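Local coordinates for protein beta-porphyranase (Bacteroides plebeius, PDB 4AWD) that hydrolyses the sulfated red-seaweed polysaccharide porphyran at its beta-D-galactopyranose-(1->4)-alpha-L-galactopyranose-6-sulfate linkages, at residues Ala131-Ala142 and Ser236-Trp247. Numbering follows the deposited sequence.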
ATOM      1  N   ALA A 131       1.965 -10.881  -8.332  1.00 12.18           N
ATOM      2  CA  ALA A 131       1.084 -11.183  -7.204  1.00 12.28           C
ATOM      3  C   ALA A 131      -0.344 -11.032  -7.692  1.00 12.43           C
ATOM      4  O   ALA A 131      -0.722  -9.958  -8.149  1.00 12.05           O
ATOM      5  CB  ALA A 131       1.350 -10.260  -6.039  1.00 12.26           C
ATOM      6  N   HIS A 132      -1.117 -12.122  -7.642  1.00 12.74           N
ATOM      7  CA  HIS A 132      -2.520 -12.087  -8.064  1.00 13.06           C
ATOM      8  C   HIS A 132      -3.431 -12.595  -6.948  1.00 12.89           C
ATOM      9  O   HIS A 132      -3.171 -12.313  -5.770  1.00 13.05           O
ATOM     10  CB  HIS A 132      -2.747 -12.869  -9.372  1.00 13.40           C
ATOM     11  CG  HIS A 132      -3.769 -12.242 -10.278  1.00 13.92           C
ATOM     12  ND1 HIS A 132      -3.873 -12.556 -11.614  1.00 14.44           N
ATOM     13  CD2 HIS A 132      -4.700 -11.284 -10.046  1.00 14.72           C
ATOM     14  CE1 HIS A 132      -4.840 -11.839 -12.160  1.00 14.92           C
ATOM     15  NE2 HIS A 132      -5.351 -11.052 -11.233  1.00 14.61           N
ATOM     16  N   TYR A 133      -4.479 -13.344  -7.308  1.00 12.52           N
ATOM     17  CA  TYR A 133      -5.471 -13.820  -6.325  1.00 12.13           C
ATOM     18  C   TYR A 133      -4.763 -14.601  -5.241  1.00 11.98           C
ATOM     19  O   TYR A 133      -3.834 -15.387  -5.515  1.00 11.86           O
ATOM     20  CB  TYR A 133      -6.583 -14.668  -6.964  1.00 11.92           C
ATOM     21  CG  TYR A 133      -7.146 -14.075  -8.239  1.00 12.33           C
ATOM     22  CD1 TYR A 133      -7.494 -12.730  -8.308  1.00 12.30           C
ATOM     23  CD2 TYR A 133      -7.290 -14.848  -9.389  1.00 13.07           C
ATOM     24  CE1 TYR A 133      -7.990 -12.181  -9.469  1.00 12.34           C
ATOM     25  CE2 TYR A 133      -7.803 -14.294 -10.566  1.00 13.70           C
ATOM     26  CZ  TYR A 133      -8.148 -12.960 -10.582  1.00 11.77           C
ATOM     27  OH  TYR A 133      -8.629 -12.383 -11.718  1.00 12.59           O
ATOM     28  N   GLY A 134      -5.187 -14.354  -4.009  1.00 11.35           N
ATOM     29  CA  GLY A 134      -4.445 -14.813  -2.855  1.00 11.48           C
ATOM     30  C   GLY A 134      -4.667 -13.890  -1.680  1.00 11.68           C
ATOM     31  O   GLY A 134      -5.623 -13.102  -1.666  1.00 12.54           O
ATOM     32  N   TYR A 135      -3.784 -13.998  -0.697  1.00 11.65           N
ATOM     33  CA  TYR A 135      -3.913 -13.279   0.560  1.00 11.84           C
ATOM     34  C   TYR A 135      -2.615 -12.532   0.882  1.00 12.28           C
ATOM     35  O   TYR A 135      -1.504 -13.059   0.719  1.00 12.57           O
ATOM     36  CB  TYR A 135      -4.283 -14.244   1.693  1.00 12.23           C
ATOM     37  CG  TYR A 135      -4.706 -13.571   2.977  1.00 11.47           C
ATOM     38  CD1 TYR A 135      -3.764 -13.207   3.940  1.00 12.56           C
ATOM     39  CD2 TYR A 135      -6.045 -13.285   3.224  1.00 11.99           C
ATOM     40  CE1 TYR A 135      -4.144 -12.569   5.140  1.00 13.15           C
ATOM     41  CE2 TYR A 135      -6.445 -12.662   4.417  1.00 12.57           C
ATOM     42  CZ  TYR A 135      -5.484 -12.298   5.365  1.00 13.53           C
ATOM     43  OH  TYR A 135      -5.866 -11.681   6.532  1.00 12.97           O
ATOM     44  N   TYR A 136      -2.767 -11.293   1.328  1.00 12.33           N
ATOM     45  CA  TYR A 136      -1.645 -10.393   1.527  1.00 12.47           C
ATOM     46  C   TYR A 136      -1.860  -9.662   2.834  1.00 12.74           C
ATOM     47  O   TYR A 136      -2.972  -9.209   3.118  1.00 12.92           O
ATOM     48  CB  TYR A 136      -1.575  -9.410   0.359  1.00 12.51           C
ATOM     49  CG  TYR A 136      -1.399 -10.120  -0.968  1.00 12.31           C
ATOM     50  CD1 TYR A 136      -0.120 -10.411  -1.470  1.00 10.08           C
ATOM     51  CD2 TYR A 136      -2.502 -10.511  -1.710  1.00 11.22           C
ATOM     52  CE1 TYR A 136       0.042 -11.083  -2.657  1.00  9.19           C
ATOM     53  CE2 TYR A 136      -2.345 -11.179  -2.918  1.00 12.15           C
ATOM     54  CZ  TYR A 136      -1.071 -11.458  -3.381  1.00 10.78           C
ATOM     55  OH  TYR A 136      -0.941 -12.129  -4.574  1.00 10.63           O
ATOM     56  N   GLU A 137      -0.805  -9.536   3.631  1.00 12.64           N
ATOM     57  CA  GLU A 137      -0.969  -9.016   4.979  1.00 12.28           C
ATOM     58  C   GLU A 137       0.339  -8.474   5.512  1.00 12.25           C
ATOM     59  O   GLU A 137       1.409  -9.002   5.194  1.00 12.66           O
ATOM     60  CB  GLU A 137      -1.471 -10.133   5.906  1.00 12.41           C
ATOM     61  CG  GLU A 137      -1.921  -9.648   7.285  1.00 12.78           C
ATOM     62  CD  GLU A 137      -2.949 -10.555   7.925  1.00 12.23           C
ATOM     63  OE1 GLU A 137      -2.564 -11.597   8.504  1.00  9.80           O
ATOM     64  OE2 GLU A 137      -4.148 -10.217   7.838  1.00 13.42           O
ATOM     65  N   THR A 138       0.249  -7.443   6.348  1.00 11.50           N
ATOM     66  CA  THR A 138       1.406  -6.935   7.055  1.00 10.88           C
ATOM     67  C   THR A 138       1.052  -6.643   8.508  1.00 10.65           C
ATOM     68  O   THR A 138      -0.108  -6.351   8.829  1.00 10.15           O
ATOM     69  CB  THR A 138       1.997  -5.665   6.368  1.00 11.02           C
ATOM     70  OG1 THR A 138       3.240  -5.330   6.989  1.00 12.23           O
ATOM     71  CG2 THR A 138       1.063  -4.472   6.466  1.00  9.89           C
ATOM     72  N   ARG A 139       2.062  -6.763   9.377  1.00 10.50           N
ATOM     73  CA  ARG A 139       2.010  -6.263  10.754  1.00  9.61           C
ATOM     74  C   ARG A 139       2.792  -4.944  10.775  1.00  8.56           C
ATOM     75  O   ARG A 139       4.018  -4.927  10.626  1.00  8.01           O
ATOM     76  CB  ARG A 139       2.597  -7.270  11.756  1.00 10.05           C
ATOM     77  CG  ARG A 139       2.127  -7.037  13.196  1.00 13.09           C
ATOM     78  CD  ARG A 139       2.349  -8.242  14.137  1.00 16.02           C
ATOM     79  NE  ARG A 139       3.612  -8.089  14.843  1.00 20.68           N
ATOM     80  CZ  ARG A 139       3.756  -7.642  16.086  1.00 21.30           C
ATOM     81  NH1 ARG A 139       2.707  -7.338  16.837  1.00 21.72           N
ATOM     82  NH2 ARG A 139       4.973  -7.523  16.588  1.00 23.86           N
ATOM     83  N   MET A 140       2.061  -3.845  10.953  1.00  6.83           N
ATOM     84  CA  MET A 140       2.605  -2.505  10.805  1.00  5.84           C
ATOM     85  C   MET A 140       2.337  -1.667  12.051  1.00  7.03           C
ATOM     86  O   MET A 140       1.269  -1.756  12.673  1.00  7.93           O
ATOM     87  CB  MET A 140       1.980  -1.797   9.578  1.00  2.00           C
ATOM     88  CG  MET A 140       2.556  -0.412   9.283  1.00  5.95           C
ATOM     89  SD  MET A 140       1.688   0.354   7.911  1.00 10.99           S
ATOM     90  CE  MET A 140       0.133   0.789   8.730  1.00  4.09           C
ATOM     91  N   LYS A 141       3.306  -0.843  12.410  1.00  8.82           N
ATOM     92  CA  LYS A 141       3.045   0.215  13.378  1.00 10.00           C
ATOM     93  C   LYS A 141       3.332   1.517  12.657  1.00  9.87           C
ATOM     94  O   LYS A 141       4.401   1.660  12.058  1.00  9.52           O
ATOM     95  CB  LYS A 141       3.918   0.047  14.639  1.00 10.45           C
ATOM     96  CG  LYS A 141       3.720   1.184  15.674  1.00 12.51           C
ATOM     97  CD  LYS A 141       4.212   0.836  17.087  1.00 15.79           C
ATOM     98  CE  LYS A 141       5.708   1.040  17.245  1.00 17.80           C
ATOM     99  NZ  LYS A 141       6.013   1.586  18.601  1.00 19.75           N
ATOM    100  N   ALA A 142       2.372   2.439  12.670  1.00 10.27           N
ATOM    101  CA  ALA A 142       2.535   3.720  11.934  1.00 10.99           C
ATOM    102  C   ALA A 142       3.516   4.645  12.627  1.00 11.08           C
ATOM    103  O   ALA A 142       3.663   4.589  13.842  1.00 10.56           O
ATOM    104  CB  ALA A 142       1.190   4.439  11.731  1.00 10.36           C
ATOM    105  N   SER A 236      -3.200   3.938  14.911  1.00 16.09           N
ATOM    106  CA  SER A 236      -2.243   3.189  14.093  1.00 16.22           C
ATOM    107  C   SER A 236      -0.785   3.303  14.563  1.00 16.39           C
ATOM    108  O   SER A 236       0.001   2.387  14.368  1.00 15.59           O
ATOM    109  CB  SER A 236      -2.377   3.568  12.620  1.00 15.73           C
ATOM    110  OG  SER A 236      -2.220   4.961  12.451  1.00 16.03           O
ATOM    111  N   ALA A 237      -0.450   4.413  15.213  1.00 17.24           N
ATOM    112  CA  ALA A 237       0.919   4.662  15.691  1.00 17.83           C
ATOM    113  C   ALA A 237       1.238   4.082  17.071  1.00 18.53           C
ATOM    114  O   ALA A 237       2.400   4.038  17.474  1.00 18.53           O
ATOM    115  CB  ALA A 237       1.215   6.145  15.673  1.00 17.33           C
ATOM    116  N   GLU A 238       0.220   3.639  17.798  1.00 19.59           N
ATOM    117  CA  GLU A 238       0.438   3.173  19.173  1.00 20.66           C
ATOM    118  C   GLU A 238       0.892   1.721  19.255  1.00 20.33           C
ATOM    119  O   GLU A 238       1.476   1.304  20.262  1.00 20.78           O
ATOM    120  CB  GLU A 238      -0.809   3.372  20.050  1.00 20.77           C
ATOM    121  CG  GLU A 238      -1.339   4.819  20.165  1.00 25.19           C
ATOM    122  CD  GLU A 238      -0.261   5.896  20.391  1.00 30.41           C
ATOM    123  OE1 GLU A 238       0.852   5.593  20.887  1.00 31.57           O
ATOM    124  OE2 GLU A 238      -0.539   7.077  20.060  1.00 34.57           O
ATOM    125  N   ASP A 239       0.616   0.942  18.217  1.00 19.68           N
ATOM    126  CA  ASP A 239       0.945  -0.468  18.279  1.00 19.50           C
ATOM    127  C   ASP A 239       0.935  -1.137  16.920  1.00 18.31           C
ATOM    128  O   ASP A 239       0.463  -0.578  15.922  1.00 18.07           O
ATOM    129  CB  ASP A 239      -0.017  -1.196  19.232  1.00 20.38           C
ATOM    130  CG  ASP A 239       0.658  -2.320  20.003  1.00 22.91           C
ATOM    131  OD1 ASP A 239       1.813  -2.703  19.680  1.00 24.67           O
ATOM    132  OD2 ASP A 239       0.013  -2.828  20.942  1.00 27.09           O
ATOM    133  N   PHE A 240       1.480  -2.345  16.899  1.00 17.07           N
ATOM    134  CA  PHE A 240       1.508  -3.149  15.702  1.00 15.50           C
ATOM    135  C   PHE A 240       0.143  -3.747  15.535  1.00 15.24           C
ATOM    136  O   PHE A 240      -0.464  -4.219  16.494  1.00 15.57           O
ATOM    137  CB  PHE A 240       2.529  -4.274  15.830  1.00 14.83           C
ATOM    138  CG  PHE A 240       3.932  -3.848  15.552  1.00 13.09           C
ATOM    139  CD1 PHE A 240       4.420  -3.832  14.242  1.00  9.77           C
ATOM    140  CD2 PHE A 240       4.777  -3.476  16.601  1.00 10.34           C
ATOM    141  CE1 PHE A 240       5.716  -3.445  13.975  1.00  7.80           C
ATOM    142  CE2 PHE A 240       6.067  -3.075  16.357  1.00  8.82           C
ATOM    143  CZ  PHE A 240       6.550  -3.051  15.038  1.00 10.42           C
ATOM    144  N   HIS A 241      -0.348  -3.708  14.309  1.00 14.42           N
ATOM    145  CA  HIS A 241      -1.583  -4.377  13.984  1.00 13.79           C
ATOM    146  C   HIS A 241      -1.446  -5.037  12.633  1.00 13.14           C
ATOM    147  O   HIS A 241      -0.544  -4.740  11.849  1.00 13.59           O
ATOM    148  CB  HIS A 241      -2.776  -3.405  14.002  1.00 13.65           C
ATOM    149  CG  HIS A 241      -3.059  -2.823  15.351  1.00 14.08           C
ATOM    150  ND1 HIS A 241      -3.779  -3.494  16.316  1.00 14.59           N
ATOM    151  CD2 HIS A 241      -2.725  -1.627  15.895  1.00 14.53           C
ATOM    152  CE1 HIS A 241      -3.868  -2.739  17.399  1.00 14.76           C
ATOM    153  NE2 HIS A 241      -3.235  -1.602  17.170  1.00 12.78           N
ATOM    154  N   THR A 242      -2.387  -5.908  12.362  1.00 12.37           N
ATOM    155  CA  THR A 242      -2.367  -6.741  11.193  1.00 12.21           C
ATOM    156  C   THR A 242      -3.358  -6.143  10.184  1.00 11.53           C
ATOM    157  O   THR A 242      -4.500  -5.837  10.535  1.00 11.26           O
ATOM    158  CB  THR A 242      -2.674  -8.207  11.668  1.00 12.26           C
ATOM    159  OG1 THR A 242      -1.435  -8.912  11.839  1.00 14.35           O
ATOM    160  CG2 THR A 242      -3.546  -8.952  10.743  1.00 11.26           C
ATOM    161  N   TYR A 243      -2.896  -5.922   8.958  1.00 11.13           N
ATOM    162  CA  TYR A 243      -3.741  -5.362   7.895  1.00 10.89           C
ATOM    163  C   TYR A 243      -3.632  -6.256   6.665  1.00 10.84           C
ATOM    164  O   TYR A 243      -2.564  -6.390   6.066  1.00 10.32           O
ATOM    165  CB  TYR A 243      -3.337  -3.924   7.549  1.00 10.89           C
ATOM    166  CG  TYR A 243      -3.343  -2.971   8.722  1.00 10.91           C
ATOM    167  CD1 TYR A 243      -4.509  -2.297   9.086  1.00  9.26           C
ATOM    168  CD2 TYR A 243      -2.180  -2.739   9.466  1.00 11.35           C
ATOM    169  CE1 TYR A 243      -4.531  -1.419  10.154  1.00  9.22           C
ATOM    170  CE2 TYR A 243      -2.188  -1.869  10.558  1.00 11.86           C
ATOM    171  CZ  TYR A 243      -3.375  -1.207  10.892  1.00 10.86           C
ATOM    172  OH  TYR A 243      -3.405  -0.342  11.960  1.00  9.52           O
ATOM    173  N   GLY A 244      -4.747  -6.871   6.304  1.00 10.96           N
ATOM    174  CA  GLY A 244      -4.728  -7.934   5.326  1.00 11.16           C
ATOM    175  C   GLY A 244      -5.842  -7.898   4.314  1.00 11.64           C
ATOM    176  O   GLY A 244      -6.940  -7.382   4.551  1.00 11.09           O
ATOM    177  N   CYS A 245      -5.534  -8.455   3.162  1.00 12.28           N
ATOM    178  CA  CYS A 245      -6.484  -8.541   2.098  1.00 13.73           C
ATOM    179  C   CYS A 245      -6.545  -9.974   1.590  1.00 13.56           C
ATOM    180  O   CYS A 245      -5.501 -10.603   1.370  1.00 13.17           O
ATOM    181  CB  CYS A 245      -6.026  -7.661   0.954  1.00 13.87           C
ATOM    182  SG  CYS A 245      -7.169  -7.716  -0.366  1.00 20.26           S
ATOM    183  N   TRP A 246      -7.764 -10.477   1.409  1.00 13.28           N
ATOM    184  CA  TRP A 246      -7.972 -11.662   0.601  1.00 13.60           C
ATOM    185  C   TRP A 246      -8.441 -11.192  -0.770  1.00 13.15           C
ATOM    186  O   TRP A 246      -9.600 -10.824  -0.956  1.00 13.15           O
ATOM    187  CB  TRP A 246      -9.003 -12.610   1.219  1.00 13.33           C
ATOM    188  CG  TRP A 246      -9.187 -13.890   0.440  1.00 14.72           C
ATOM    189  CD1 TRP A 246      -8.670 -14.194  -0.797  1.00 15.69           C
ATOM    190  CD2 TRP A 246      -9.956 -15.034   0.837  1.00 16.19           C
ATOM    191  NE1 TRP A 246      -9.062 -15.458  -1.182  1.00 15.32           N
ATOM    192  CE2 TRP A 246      -9.854 -15.991  -0.200  1.00 16.77           C
ATOM    193  CE3 TRP A 246     -10.719 -15.344   1.970  1.00 17.49           C
ATOM    194  CZ2 TRP A 246     -10.492 -17.240  -0.136  1.00 18.64           C
ATOM    195  CZ3 TRP A 246     -11.345 -16.585   2.037  1.00 18.97           C
ATOM    196  CH2 TRP A 246     -11.229 -17.517   0.986  1.00 17.96           C
ATOM    197  N   TRP A 247      -7.530 -11.188  -1.727  1.00 12.98           N
ATOM    198  CA  TRP A 247      -7.888 -10.815  -3.086  1.00 12.52           C
ATOM    199  C   TRP A 247      -8.485 -12.076  -3.720  1.00 12.53           C
ATOM    200  O   TRP A 247      -7.762 -12.945  -4.195  1.00 12.34           O
ATOM    201  CB  TRP A 247      -6.656 -10.273  -3.811  1.00 11.63           C
ATOM    202  CG  TRP A 247      -6.884  -9.782  -5.215  1.00 11.58           C
ATOM    203  CD1 TRP A 247      -8.081  -9.684  -5.887  1.00 10.52           C
ATOM    204  CD2 TRP A 247      -5.880  -9.287  -6.113  1.00 10.14           C
ATOM    205  NE1 TRP A 247      -7.870  -9.179  -7.143  1.00 10.59           N
ATOM    206  CE2 TRP A 247      -6.534  -8.929  -7.311  1.00  9.31           C
ATOM    207  CE3 TRP A 247      -4.487  -9.125  -6.020  1.00 10.03           C
ATOM    208  CZ2 TRP A 247      -5.850  -8.413  -8.407  1.00 10.09           C
ATOM    209  CZ3 TRP A 247      -3.801  -8.607  -7.113  1.00 11.56           C
ATOM    210  CH2 TRP A 247      -4.486  -8.258  -8.293  1.00 11.68           C
TER
HETATM  211  O   HOH W   1      -1.031  -0.123  13.023  1.00 13.40           O
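Strand 134-141 runs antiparallel to 241-247, their axes 4.5 Å apart at closest approach, with paired backbone bonds joining G134 to W247, Y136 to C245, T138 to Y243 and M140 to H241; A142 N, bonded to S236 O, extends the seam past the strands. At one end the indole of W247 receives two aromatic edges on the same face: Y133 is edge-to-face (T-shaped) on the five-membered ring (CD1 to W247 NE1 3.8 Å), while H132 is offset edge-to-face on the six-membered ring, planes at 61° (CD2 to W247 CZ2 3.5 Å). Y136 OH donates to H132 O, tying the loop to its strand. On the sheet face of Y135 and E137, C245 O lies against one face of the Y135 ring, toward its rim, and Y135 OH donates to E137 OE2 (2.6 Å) from above the carboxylate plane. That carboxylate reaches over G244, which has no side chain to obstruct it, and meets T242 CG2. At the other end the F240 ring is sandwiched: K141 CB sits over its centre at 3.8 Å, and the R139 side chain, bent at chi3 (94°), lays its guanidinium on the opposite face, planes at 24°. R139 NE also salt-bridges calcium ligand D312. Water 1 bridges M140 O, S236 O and Y243 OH. Strand 308-321 flanks 134-141 and strand 252-257 flanks 241-247, while Y136, Y243 and C245 pack against strand 168-182, consistent with the facing sheets of the GH16 beta-jelly-roll sandwich.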